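Local coordinates for ribose ABC transporter, substrate binding protein (Conexibacter woesei, PDB 4KQ9) that probably binds ribose or a related sugar outside the cytoplasmic membrane and delivers it to an ABC transporter for uptake, at residues N183-H188 / R207-R212; M135-R140 / A151-F156; A232-G237 / I279-I284; V222-N227 / V243-Y248; Y122-L127 / R159-V164. The protein carries 1 engineered substitution. One frame throughout, in Å; residues are numbered along the deposited sequence. Where two conformers were deposited one is given.

Overall arrangement
Four of the contacts, interactions 1, 2, 3 and 5, lie in or beside the lobe built on the parallel sheet 162-167, 132-136, 193-196, 220-222. Interaction 4 lies nearest the middle of the chain, about 7 Å from its centre, where the chain leaves this lobe. Along the sequence interaction 2 is nested inside the loop closed by interaction 5, and their centres are about 12 Å apart. Both reach the neighbouring strands 132-136 and 162-167. Interaction 1 follows, joining the C-terminal ends of two helices. Interactions 3 and 4 alternate their segments and share the antiparallel pair 241-244 and 277-280. The other lobe carries a six-stranded parallel sheet; in this family sugars bind between the lobes.

Interaction 1. Residues N183-H188 / R207-R212; sequences NILTRH and RAIAAR
L185 and R212 carry this contact between the ends of helices 174-187 and 199-211, two neighbouring helices of an alpha/beta lobe of the periplasmic binding protein fold. Their side chains slide past each other in opposite directions. R212 CD lies 3.5 Å from L185 CB and 3.6 Å from L185 CD1, so the aliphatic part of the arginine covers the leucine. CG of L185 is anti to its carbonyl carbon (chi1 -68°), and the chain beyond it reaches toward the other helix. There L185 meets I209 at about a right angle, with CD1 of L185 3.9 Å from CG1 of I209. L185 also packs on V191 and I219, so its inner side belongs to the lobe interior.

The outer side is polar and exposed. The R212 chain bends at chi3 (71°), which places NE beside L185 CB, at 3.8 Å. One face of the guanidinium then lies against the L185 carbonyl, with O 3.6 Å above the plane and offset toward the rim. T186 crosses R212 at about a right angle, its CG2 3.8 Å from R212 NH1. T186 OG1 turns back into its own helix and donates to N183 O at 2.7 Å.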
# COMPACT_ATOMS: atom_id res chain seq x y z
N ASN A 183 -11.84 6.96 22.45
CA ASN A 183 -13.32 6.88 22.51
C ASN A 183 -13.80 5.47 22.52
O ASN A 183 -14.69 5.14 23.31
CB ASN A 183 -13.94 7.64 21.38
CG ASN A 183 -13.72 9.14 21.52
OD1 ASN A 183 -13.33 9.62 22.58
ND2 ASN A 183 -13.94 9.87 20.47
N ILE A 184 -13.21 4.62 21.66
CA ILE A 184 -13.54 3.22 21.67
C ILE A 184 -13.37 2.63 23.05
O ILE A 184 -14.20 1.87 23.52
CB ILE A 184 -12.70 2.39 20.62
CG1 ILE A 184 -13.23 2.62 19.23
CG2 ILE A 184 -12.73 0.89 20.94
CD1 ILE A 184 -12.23 2.27 18.10
N LEU A 185 -12.25 2.92 23.67
CA LEU A 185 -11.95 2.29 24.95
C LEU A 185 -12.88 2.82 26.05
O LEU A 185 -13.08 2.14 27.02
CB LEU A 185 -10.49 2.52 25.35
CG LEU A 185 -9.45 1.81 24.44
CD1 LEU A 185 -8.05 2.33 24.66
CD2 LEU A 185 -9.54 0.29 24.66
N THR A 186 -13.44 4.02 25.90
CA THR A 186 -14.39 4.50 26.91
C THR A 186 -15.70 3.69 26.86
O THR A 186 -16.42 3.64 27.81
CB THR A 186 -14.69 5.97 26.81
OG1 THR A 186 -15.48 6.26 25.63
CG2 THR A 186 -13.39 6.85 26.90
N ARG A 187 -16.02 3.18 25.67
CA ARG A 187 -17.25 2.44 25.40
C ARG A 187 -17.01 0.94 25.53
O ARG A 187 -17.92 0.22 25.93
CB ARG A 187 -17.69 2.66 23.97
CG ARG A 187 -17.89 4.08 23.50
CD ARG A 187 -18.61 4.14 22.17
NE ARG A 187 -17.75 3.92 21.03
CZ ARG A 187 -17.15 4.87 20.31
NH1 ARG A 187 -17.35 6.19 20.53
NH2 ARG A 187 -16.36 4.51 19.32
N HIS A 188 -15.83 0.46 25.14
CA HIS A 188 -15.59 -0.99 25.17
C HIS A 188 -14.21 -1.30 25.69
O HIS A 188 -13.30 -1.67 24.93
CB HIS A 188 -15.72 -1.56 23.77
CG HIS A 188 -16.99 -1.23 23.07
ND1 HIS A 188 -18.18 -1.86 23.34
CD2 HIS A 188 -17.24 -0.35 22.08
CE1 HIS A 188 -19.13 -1.36 22.57
NE2 HIS A 188 -18.58 -0.46 21.77
N ARG A 207 -0.67 4.93 21.88
CA ARG A 207 -0.53 6.01 22.91
C ARG A 207 -1.79 6.12 23.73
O ARG A 207 -1.72 6.29 24.92
CB ARG A 207 -0.23 7.33 22.25
CG ARG A 207 1.01 7.30 21.38
CD ARG A 207 1.74 8.63 21.36
NE ARG A 207 0.92 9.75 20.87
CZ ARG A 207 0.92 10.24 19.63
NH1 ARG A 207 1.66 9.71 18.65
NH2 ARG A 207 0.13 11.28 19.35
N ALA A 208 -2.94 5.94 23.10
CA ALA A 208 -4.23 5.90 23.79
C ALA A 208 -4.34 4.77 24.73
O ALA A 208 -4.84 4.93 25.85
CB ALA A 208 -5.37 5.83 22.79
N ILE A 209 -3.87 3.60 24.33
CA ILE A 209 -3.91 2.45 25.21
C ILE A 209 -3.02 2.63 26.47
O ILE A 209 -3.40 2.27 27.60
CB ILE A 209 -3.52 1.17 24.40
CG1 ILE A 209 -4.67 0.80 23.43
CG2 ILE A 209 -3.28 0.02 25.33
CD1 ILE A 209 -4.26 -0.12 22.28
N ALA A 210 -1.86 3.21 26.27
CA ALA A 210 -0.88 3.40 27.34
C ALA A 210 -1.38 4.48 28.33
O ALA A 210 -1.30 4.25 29.54
CB ALA A 210 0.44 3.84 26.74
N ALA A 211 -1.95 5.58 27.80
CA ALA A 211 -2.61 6.63 28.62
C ALA A 211 -3.67 6.06 29.53
O ALA A 211 -3.96 6.66 30.57
CB ALA A 211 -3.20 7.74 27.75
N ARG A 212 -4.25 4.91 29.18
CA ARG A 212 -5.22 4.24 30.04
C ARG A 212 -4.60 3.27 30.96
O ARG A 212 -5.27 2.50 31.65
CB ARG A 212 -6.27 3.52 29.22
CG ARG A 212 -7.26 4.45 28.60
CD ARG A 212 -8.43 3.69 27.99
NE ARG A 212 -9.35 3.07 28.97
CZ ARG A 212 -10.53 3.60 29.35
NH1 ARG A 212 -10.90 4.79 28.93
NH2 ARG A 212 -11.30 2.96 30.20

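Interaction 2. Residues M135-R140 / A151-F156; sequences MVNGTR and AAREVF
M135 lies on strand 132-136 and faces R153 of helix 143-159, with their CA atoms 9.3 Å apart. That spacing is bridged by side chains. M135 is present as selenomethionine, with selenium in place of sulfur. Its chain bends at chi3 (62°), which places the methyl CE off the line of the chain. SE meets R153 CG at 3.9 Å, and the two side chains cross obliquely. CE packs on A152 CB at 4.3 Å and lies over one face of the R153 guanidinium.

SE also sits at the edge of the F156 ring. It is 5.4 Å from the ring centroid and 83° off the ring normal, a Met-aromatic contact made near the ring plane. The strand, this helix and strand 162-167 form one beta-alpha-beta unit, and the contact packs the helix onto the first strand. M135 also touches Y195 of the next strand, so it is enclosed in the lobe interior.

Beyond M135 the polar ends of N137 and R153 approach each other. They reach tip to tip, with ND2 of N137 3.8 Å from NH2 of R153. The amide and guanidinium planes are 42° apart. Two donors face each other here, and each is held by other partners. N137 ND2 donates to V167 O. R153 forms salt bridges with D166 and E150, and its NH2 also bonds to Y168 OH.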
# COMPACT_ATOMS: atom_id res chain seq x y z
N MSE A 135 -12.50 -1.72 14.83
CA MSE A 135 -11.85 -1.32 13.58
C MSE A 135 -11.81 0.15 13.53
O MSE A 135 -12.85 0.82 13.69
CB MSE A 135 -12.64 -1.94 12.39
CG MSE A 135 -12.50 -3.45 12.39
SE MSE A 135 -13.50 -4.18 10.80
CE MSE A 135 -12.48 -3.32 9.31
N VAL A 136 -10.61 0.67 13.32
CA VAL A 136 -10.37 2.10 13.11
C VAL A 136 -9.89 2.28 11.69
O VAL A 136 -8.68 2.13 11.36
CB VAL A 136 -9.38 2.68 14.15
CG1 VAL A 136 -9.00 4.16 13.85
CG2 VAL A 136 -9.94 2.55 15.58
N ASN A 137 -10.83 2.63 10.84
CA ASN A 137 -10.59 2.73 9.42
C ASN A 137 -10.14 4.11 9.14
O ASN A 137 -10.36 4.97 9.97
CB ASN A 137 -11.84 2.39 8.61
CG ASN A 137 -12.35 0.97 8.80
OD1 ASN A 137 -11.85 0.00 8.19
ND2 ASN A 137 -13.40 0.84 9.61
N GLY A 138 -9.41 4.34 8.04
CA GLY A 138 -8.97 5.69 7.63
C GLY A 138 -10.17 6.34 6.88
O GLY A 138 -11.34 6.14 7.27
N THR A 139 -9.88 7.09 5.81
CA THR A 139 -10.91 7.87 5.02
C THR A 139 -11.96 7.08 4.29
O THR A 139 -11.72 6.16 3.49
CB THR A 139 -10.17 8.78 4.01
OG1 THR A 139 -9.19 9.53 4.70
CG2 THR A 139 -11.12 9.76 3.32
N ARG A 140 -13.22 7.41 4.59
CA ARG A 140 -14.36 6.66 4.06
C ARG A 140 -14.33 6.71 2.52
O ARG A 140 -14.01 7.73 1.97
CB ARG A 140 -15.65 7.28 4.66
CG ARG A 140 -16.94 6.53 4.41
CD ARG A 140 -17.94 6.83 5.53
NE ARG A 140 -18.66 5.63 5.94
CZ ARG A 140 -19.23 5.48 7.13
NH1 ARG A 140 -19.86 4.37 7.40
NH2 ARG A 140 -19.20 6.46 8.03
N ALA A 151 -12.66 -7.06 3.33
CA ALA A 151 -12.04 -8.35 3.46
C ALA A 151 -11.93 -8.77 4.94
O ALA A 151 -12.07 -9.97 5.27
CB ALA A 151 -10.66 -8.33 2.80
N ALA A 152 -11.66 -7.80 5.85
CA ALA A 152 -11.45 -8.13 7.23
C ALA A 152 -12.76 -8.50 7.92
O ALA A 152 -12.80 -9.43 8.71
CB ALA A 152 -10.74 -6.98 7.98
N ARG A 153 -13.81 -7.78 7.61
CA ARG A 153 -15.11 -8.10 8.18
C ARG A 153 -15.54 -9.55 7.82
O ARG A 153 -16.14 -10.27 8.68
CB ARG A 153 -16.15 -7.12 7.68
CG ARG A 153 -15.95 -5.71 8.17
CD ARG A 153 -16.97 -4.78 7.62
NE ARG A 153 -16.62 -3.41 8.01
CZ ARG A 153 -16.19 -2.48 7.17
NH1 ARG A 153 -16.08 -2.75 5.83
NH2 ARG A 153 -15.87 -1.29 7.65
N GLU A 154 -15.26 -9.96 6.57
CA GLU A 154 -15.59 -11.32 6.17
C GLU A 154 -14.85 -12.37 7.00
O GLU A 154 -15.44 -13.41 7.36
CB GLU A 154 -15.29 -11.54 4.68
CG GLU A 154 -16.27 -10.87 3.72
CD GLU A 154 -15.77 -10.88 2.26
OE1 GLU A 154 -14.87 -11.68 1.93
OE2 GLU A 154 -16.27 -10.07 1.44
N VAL A 155 -13.57 -12.14 7.28
CA VAL A 155 -12.82 -13.05 8.11
C VAL A 155 -13.44 -13.06 9.51
O VAL A 155 -13.66 -14.14 10.03
CB VAL A 155 -11.33 -12.75 8.17
CG1 VAL A 155 -10.62 -13.58 9.20
CG2 VAL A 155 -10.68 -12.99 6.81
N PHE A 156 -13.76 -11.89 10.10
CA PHE A 156 -14.24 -11.89 11.47
C PHE A 156 -15.59 -12.67 11.57
O PHE A 156 -15.82 -13.43 12.53
CB PHE A 156 -14.36 -10.43 12.03
CG PHE A 156 -13.01 -9.72 12.19
CD1 PHE A 156 -11.93 -10.38 12.75
CD2 PHE A 156 -12.85 -8.42 11.77
CE1 PHE A 156 -10.70 -9.74 12.92
CE2 PHE A 156 -11.63 -7.77 11.94
CZ PHE A 156 -10.56 -8.41 12.51

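Interaction 3. Residues A232-G237 / I279-I284; sequences AAVRAG and IDTETI
V234 and T281 make a partly buried contact between the C-terminal end of helix 228-236 and the turn that follows strand 277-280. It combines a hydrogen bond with apolar packing. The T281 hydroxyl donates to V234 O at 3.0 Å, in the carbonyl plane and on a lone pair. OG1 is placed beside its own backbone N and anti to the carbonyl carbon (chi1 -54°). V234 O also accepts from G237 N at 3.2 Å, so two donors grip it.

G237 ends the helix in a Schellman motif with positive phi (88°). A CB there would collide with A236 O, so the position suits glycine. Strand 277-280 pairs antiparallel with strand 241-244, so the contact packs the helix end against a two-stranded sheet. An alanine in place of T281 would probably leave V234 O without its hydroxyl donor and remove the methyl packing of CG2 against the helix end.

V234 also points CG1 at the backbone of the turn, 3.4 Å from D280 C. I284 begins the next helix, 284-289, and packs against both V234 and R235. Its CD1 lies 4.1 Å from V234 CG1 and 3.8 Å from R235 CG. The R235 and I284 side chains cross at about a right angle. L231 of helix 228-236 also touches I284 and I279. At the edge a water donates to T281 O at 3.1 Å and weakly to R235 O.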
# COMPACT_ATOMS: atom_id res chain seq x y z
N ALA A 232 9.48 -0.77 15.08
CA ALA A 232 9.96 -0.67 16.47
C ALA A 232 8.87 -1.09 17.47
O ALA A 232 9.10 -1.85 18.42
CB ALA A 232 10.39 0.74 16.70
N ALA A 233 7.66 -0.66 17.22
CA ALA A 233 6.53 -1.08 18.10
C ALA A 233 6.27 -2.58 18.08
O ALA A 233 5.98 -3.22 19.11
CB ALA A 233 5.28 -0.26 17.78
N VAL A 234 6.38 -3.18 16.88
CA VAL A 234 6.22 -4.59 16.76
C VAL A 234 7.36 -5.28 17.53
O VAL A 234 7.07 -6.23 18.24
CB VAL A 234 6.20 -5.07 15.31
CG1 VAL A 234 6.23 -6.59 15.27
CG2 VAL A 234 4.89 -4.63 14.66
N ARG A 235 8.59 -4.79 17.36
CA ARG A 235 9.72 -5.35 18.09
C ARG A 235 9.47 -5.22 19.59
O ARG A 235 9.63 -6.20 20.32
CB ARG A 235 11.05 -4.70 17.75
CG ARG A 235 11.66 -5.24 16.50
CD ARG A 235 13.08 -4.76 16.16
NE ARG A 235 13.04 -3.32 15.94
CZ ARG A 235 13.17 -2.69 14.78
NH1 ARG A 235 13.38 -3.36 13.64
NH2 ARG A 235 13.08 -1.35 14.75
N ALA A 236 9.07 -4.03 20.04
CA ALA A 236 8.76 -3.84 21.48
C ALA A 236 7.54 -4.61 22.02
O ALA A 236 7.37 -4.73 23.22
CB ALA A 236 8.57 -2.38 21.79
N GLY A 237 6.69 -5.14 21.18
CA GLY A 237 5.48 -5.83 21.70
C GLY A 237 4.27 -4.89 21.93
O GLY A 237 3.22 -5.31 22.48
N ILE A 279 4.71 -8.94 9.40
CA ILE A 279 5.79 -8.81 10.35
C ILE A 279 5.12 -8.83 11.71
O ILE A 279 4.32 -7.94 11.95
CB ILE A 279 6.46 -7.46 10.15
CG1 ILE A 279 6.86 -7.28 8.69
CG2 ILE A 279 7.67 -7.32 11.05
CD1 ILE A 279 7.76 -6.12 8.50
N ASP A 280 5.40 -9.83 12.56
CA ASP A 280 4.83 -9.86 13.90
C ASP A 280 5.92 -9.97 14.95
O ASP A 280 7.10 -10.11 14.63
CB ASP A 280 3.70 -10.88 14.03
CG ASP A 280 4.21 -12.35 14.04
OD1 ASP A 280 5.05 -12.67 14.90
OD2 ASP A 280 3.75 -13.15 13.21
N THR A 281 5.53 -9.78 16.19
CA THR A 281 6.49 -9.71 17.28
C THR A 281 7.37 -10.97 17.31
O THR A 281 8.58 -10.85 17.40
CB THR A 281 5.79 -9.45 18.65
OG1 THR A 281 4.96 -8.27 18.57
CG2 THR A 281 6.87 -9.22 19.77
N GLU A 282 6.78 -12.14 17.13
CA GLU A 282 7.54 -13.40 17.10
C GLU A 282 8.46 -13.59 15.87
O GLU A 282 9.48 -14.22 15.99
CB GLU A 282 6.63 -14.62 17.27
CG GLU A 282 5.49 -14.80 16.27
N THR A 283 8.11 -13.05 14.70
CA THR A 283 8.86 -13.40 13.49
C THR A 283 9.71 -12.31 12.94
O THR A 283 10.50 -12.57 12.00
CB THR A 283 7.88 -13.82 12.36
OG1 THR A 283 6.87 -12.78 12.13
CG2 THR A 283 7.16 -15.08 12.80
N ILE A 284 9.58 -11.09 13.47
CA ILE A 284 10.12 -9.89 12.80
C ILE A 284 11.60 -9.98 12.48
O ILE A 284 12.05 -9.69 11.36
CB ILE A 284 9.75 -8.54 13.54
CG1 ILE A 284 10.35 -7.32 12.86
CG2 ILE A 284 10.24 -8.53 14.98
CD1 ILE A 284 9.75 -5.99 13.34
O HOH W 1 10.63 -8.81 18.43

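Interaction 4. Residues V222-N227 / V243-Y248; sequences VGTDAN and VSQCAY
T224 and V243 bring the two segments together, with CA atoms 4.6 Å apart. The loop after strand 220-222 runs beside the end of strand 241-244, near the middle of the chain, where that strand leaves one lobe for helix 247-264. D225 N donates to V243 O at 2.7 Å. The positive phi of D225 (136°) and of A226 turns the loop away toward helix 228-236.

T224 CG2 packs against V243 O at 3.6 Å, while its OG1 is bound by K119. A226 CB meets S244 CB at 3.8 Å. S244 OG accepts from C246 N, an ST turn, and also bonds to E297. C246 is tied to C296 by a disulfide.

D225 and Q245 lie side by side, with carboxylate and amide planes nearly coplanar. OD1 and OE1, both acceptors, are 3.8 Å apart. A water donates to each, at 2.6 Å from D225 OD1 and 2.9 Å from Q245 OE1. A second water links D225 O with Q245 N. Q245 NE2 bonds to S110, and OE1 also bonds to a glycerol, probably from the crystallisation liquor. The bridging water probably eases the repulsion between the two oxygens, and the glycerol is consistent with a polar pocket in the cleft where this family binds sugars.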
# COMPACT_ATOMS: atom_id res chain seq x y z
N VAL A 222 -2.97 -4.08 15.09
CA VAL A 222 -2.49 -4.44 13.78
C VAL A 222 -2.69 -3.26 12.81
O VAL A 222 -3.72 -2.53 12.86
CB VAL A 222 -3.14 -5.74 13.22
CG1 VAL A 222 -3.14 -6.94 14.23
CG2 VAL A 222 -4.56 -5.46 12.81
N GLY A 223 -1.71 -3.07 11.95
CA GLY A 223 -1.66 -1.92 11.00
C GLY A 223 -1.06 -2.36 9.67
O GLY A 223 -0.84 -3.54 9.47
N THR A 224 -0.79 -1.44 8.76
CA THR A 224 -0.20 -1.67 7.49
C THR A 224 0.78 -0.52 7.20
O THR A 224 0.50 0.60 7.48
CB THR A 224 -1.26 -1.71 6.38
OG1 THR A 224 -2.16 -2.79 6.60
CG2 THR A 224 -0.65 -1.86 5.05
N ASP A 225 1.90 -0.89 6.62
CA ASP A 225 2.92 -0.07 5.99
C ASP A 225 4.32 -0.53 6.40
O ASP A 225 5.24 -0.32 5.70
CB ASP A 225 2.82 1.42 6.30
CG ASP A 225 1.66 2.10 5.57
OD1 ASP A 225 1.11 1.52 4.65
OD2 ASP A 225 1.28 3.17 6.02
N ALA A 226 4.42 -1.13 7.56
CA ALA A 226 5.71 -1.50 8.08
C ALA A 226 6.63 -0.29 8.05
O ALA A 226 7.74 -0.37 7.62
CB ALA A 226 6.32 -2.64 7.28
N ASN A 227 6.15 0.85 8.52
CA ASN A 227 7.02 2.00 8.68
C ASN A 227 7.97 1.84 9.85
O ASN A 227 7.87 0.95 10.65
CB ASN A 227 6.26 3.29 8.71
CG ASN A 227 5.46 3.49 9.99
OD1 ASN A 227 5.79 3.04 11.01
ND2 ASN A 227 4.44 4.22 9.87
N VAL A 243 2.03 -4.90 8.07
CA VAL A 243 2.18 -5.52 6.77
C VAL A 243 2.96 -4.57 5.86
O VAL A 243 2.58 -3.39 5.73
CB VAL A 243 0.83 -5.89 6.16
CG1 VAL A 243 0.99 -6.66 4.80
CG2 VAL A 243 0.07 -6.78 7.12
N SER A 244 4.03 -5.06 5.23
CA SER A 244 4.75 -4.30 4.15
C SER A 244 4.12 -4.53 2.78
O SER A 244 3.76 -5.67 2.45
CB SER A 244 6.18 -4.70 4.10
OG SER A 244 6.76 -4.14 2.96
N GLN A 245 3.93 -3.44 2.03
CA GLN A 245 3.47 -3.52 0.66
C GLN A 245 4.62 -3.57 -0.30
O GLN A 245 4.40 -3.45 -1.47
CB GLN A 245 2.66 -2.28 0.37
CG GLN A 245 1.36 -2.24 1.14
CD GLN A 245 0.50 -1.08 0.64
OE1 GLN A 245 0.27 -0.11 1.37
NE2 GLN A 245 0.08 -1.14 -0.60
N CYS A 246 5.86 -3.71 0.19
CA CYS A 246 7.03 -4.05 -0.66
C CYS A 246 7.26 -3.04 -1.79
O CYS A 246 7.29 -3.39 -2.97
CB CYS A 246 6.82 -5.42 -1.23
SG CYS A 246 6.81 -6.71 0.06
N ALA A 247 7.38 -1.78 -1.40
CA ALA A 247 7.48 -0.66 -2.33
C ALA A 247 8.61 -0.84 -3.31
O ALA A 247 8.48 -0.60 -4.53
CB ALA A 247 7.69 0.61 -1.56
N TYR A 248 9.75 -1.27 -2.79
CA TYR A 248 10.92 -1.48 -3.64
C TYR A 248 10.68 -2.52 -4.75
O TYR A 248 11.05 -2.30 -5.93
CB TYR A 248 12.13 -1.90 -2.78
CG TYR A 248 13.44 -1.86 -3.57
CD1 TYR A 248 14.17 -0.70 -3.67
CD2 TYR A 248 13.94 -3.00 -4.17
CE1 TYR A 248 15.39 -0.67 -4.39
CE2 TYR A 248 15.13 -2.98 -4.88
CZ TYR A 248 15.82 -1.81 -4.98
OH TYR A 248 17.00 -1.82 -5.67
O HOH W 2 4.72 -0.70 2.91
O HOH W 3 2.58 1.09 2.61

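Interaction 5. Residues Y122-L127 / R159-V164; sequences YIADRL and RGIEIV
A124 and R159 face each other where helix 112-126 packs beside the end of helix 143-159 and the start of strand 162-167, in an alpha/beta lobe of the periplasmic binding protein fold. The packed part is apolar. I161 points toward the helix, its CG2 3.8 Å from CD2 of L127. The L127 and I161 side chains cross. The placing of I161 CD1 against A124 is doubtful. I161 also rests on F156 and V133, and L127 on M220, so this side merges with the lobe interior. G160, which ends the preceding helix in a Schellman motif with positive phi, turns the chain from R159 to I161.

The other side is open to solvent and charged. R159 is exposed. Its chain bends at chi2 (-80°) and chi3 (-59°), and NE comes back to A124 CB. A124 CB lies 3.6 Å above the guanidinium plane, over its centre. This methyl covers one face of the guanidinium, while the edge of the guanidinium serves the salt bridge to D125. The carboxylate and guanidinium planes are 35° apart. Both end nitrogens of R159 grip one carboxylate oxygen. NH2 donates to D125 OD1 at 2.8 Å, nearly along its C-O axis, and NH1 donates to the same OD1 at 2.9 Å, on the syn side but tilted well out of the carboxylate plane.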
# COMPACT_ATOMS: atom_id res chain seq x y z
N TYR A 122 -4.72 -13.07 11.52
CA TYR A 122 -3.78 -13.00 12.56
C TYR A 122 -4.53 -12.86 13.91
O TYR A 122 -4.16 -13.53 14.91
CB TYR A 122 -2.81 -11.82 12.37
CG TYR A 122 -1.76 -11.77 13.41
CD1 TYR A 122 -0.61 -12.56 13.27
CD2 TYR A 122 -1.91 -10.99 14.54
CE1 TYR A 122 0.37 -12.51 14.21
CE2 TYR A 122 -0.94 -10.96 15.52
CZ TYR A 122 0.20 -11.73 15.33
OH TYR A 122 1.17 -11.77 16.25
N ILE A 123 -5.48 -11.96 13.93
CA ILE A 123 -6.22 -11.62 15.17
C ILE A 123 -7.11 -12.81 15.55
O ILE A 123 -7.06 -13.28 16.68
CB ILE A 123 -7.11 -10.39 14.97
CG1 ILE A 123 -6.24 -9.12 14.98
CG2 ILE A 123 -8.15 -10.28 16.09
CD1 ILE A 123 -6.95 -7.93 14.37
N ALA A 124 -7.88 -13.31 14.59
CA ALA A 124 -8.69 -14.50 14.79
C ALA A 124 -7.87 -15.70 15.36
O ALA A 124 -8.27 -16.28 16.34
CB ALA A 124 -9.44 -14.86 13.52
N ASP A 125 -6.70 -16.01 14.83
CA ASP A 125 -5.93 -17.11 15.36
C ASP A 125 -5.53 -16.89 16.82
O ASP A 125 -5.25 -17.86 17.52
CB ASP A 125 -4.69 -17.42 14.48
CG ASP A 125 -5.08 -17.93 13.10
OD1 ASP A 125 -6.24 -18.33 12.90
OD2 ASP A 125 -4.23 -17.89 12.20
N ARG A 126 -5.47 -15.64 17.30
CA ARG A 126 -4.83 -15.42 18.55
C ARG A 126 -5.75 -15.01 19.65
O ARG A 126 -5.34 -15.07 20.80
CB ARG A 126 -3.70 -14.40 18.42
CG ARG A 126 -2.51 -15.05 17.78
CD ARG A 126 -1.49 -14.04 17.33
NE ARG A 126 -0.48 -14.70 16.52
CZ ARG A 126 -0.68 -15.23 15.31
NH1 ARG A 126 -1.86 -15.20 14.73
NH2 ARG A 126 0.34 -15.79 14.68
N LEU A 127 -6.96 -14.63 19.31
CA LEU A 127 -7.88 -14.03 20.26
C LEU A 127 -8.43 -15.06 21.26
O LEU A 127 -8.77 -16.14 20.82
CB LEU A 127 -9.08 -13.44 19.49
CG LEU A 127 -9.66 -12.08 19.89
CD1 LEU A 127 -8.68 -11.10 20.51
CD2 LEU A 127 -10.27 -11.42 18.67
N ARG A 159 -14.96 -16.42 11.34
CA ARG A 159 -14.31 -16.99 12.53
C ARG A 159 -15.03 -16.77 13.83
O ARG A 159 -14.50 -17.19 14.88
CB ARG A 159 -12.89 -16.48 12.63
CG ARG A 159 -12.09 -16.76 11.37
CD ARG A 159 -11.62 -18.19 11.35
NE ARG A 159 -10.79 -18.48 12.51
CZ ARG A 159 -9.48 -18.36 12.55
NH1 ARG A 159 -8.76 -17.96 11.51
NH2 ARG A 159 -8.86 -18.68 13.66
N GLY A 160 -16.18 -16.09 13.78
CA GLY A 160 -17.04 -15.86 14.91
C GLY A 160 -16.67 -14.73 15.88
O GLY A 160 -17.06 -14.75 17.03
N ILE A 161 -15.96 -13.72 15.37
CA ILE A 161 -15.40 -12.64 16.15
C ILE A 161 -16.31 -11.44 16.01
O ILE A 161 -16.53 -10.93 14.92
CB ILE A 161 -13.96 -12.34 15.67
CG1 ILE A 161 -13.11 -13.58 15.99
CG2 ILE A 161 -13.37 -11.14 16.41
CD1 ILE A 161 -11.87 -13.70 15.17
N GLU A 162 -16.85 -10.99 17.15
CA GLU A 162 -17.76 -9.88 17.19
C GLU A 162 -16.99 -8.57 17.05
O GLU A 162 -16.04 -8.33 17.78
CB GLU A 162 -18.44 -9.84 18.56
CG GLU A 162 -19.38 -8.67 18.70
CD GLU A 162 -20.12 -8.61 20.04
OE1 GLU A 162 -19.80 -9.32 21.03
OE2 GLU A 162 -21.01 -7.77 20.10
N ILE A 163 -17.47 -7.71 16.17
CA ILE A 163 -16.85 -6.39 15.96
C ILE A 163 -17.67 -5.41 16.71
O ILE A 163 -18.83 -5.24 16.38
CB ILE A 163 -16.92 -5.99 14.49
CG1 ILE A 163 -16.19 -7.03 13.71
CG2 ILE A 163 -16.42 -4.56 14.28
CD1 ILE A 163 -16.44 -6.90 12.22
N VAL A 164 -17.10 -4.77 17.72
CA VAL A 164 -17.87 -3.94 18.65
C VAL A 164 -17.91 -2.49 18.29
O VAL A 164 -18.76 -1.78 18.78
CB VAL A 164 -17.39 -4.04 20.11
CG1 VAL A 164 -17.77 -5.41 20.66
CG2 VAL A 164 -15.90 -3.83 20.25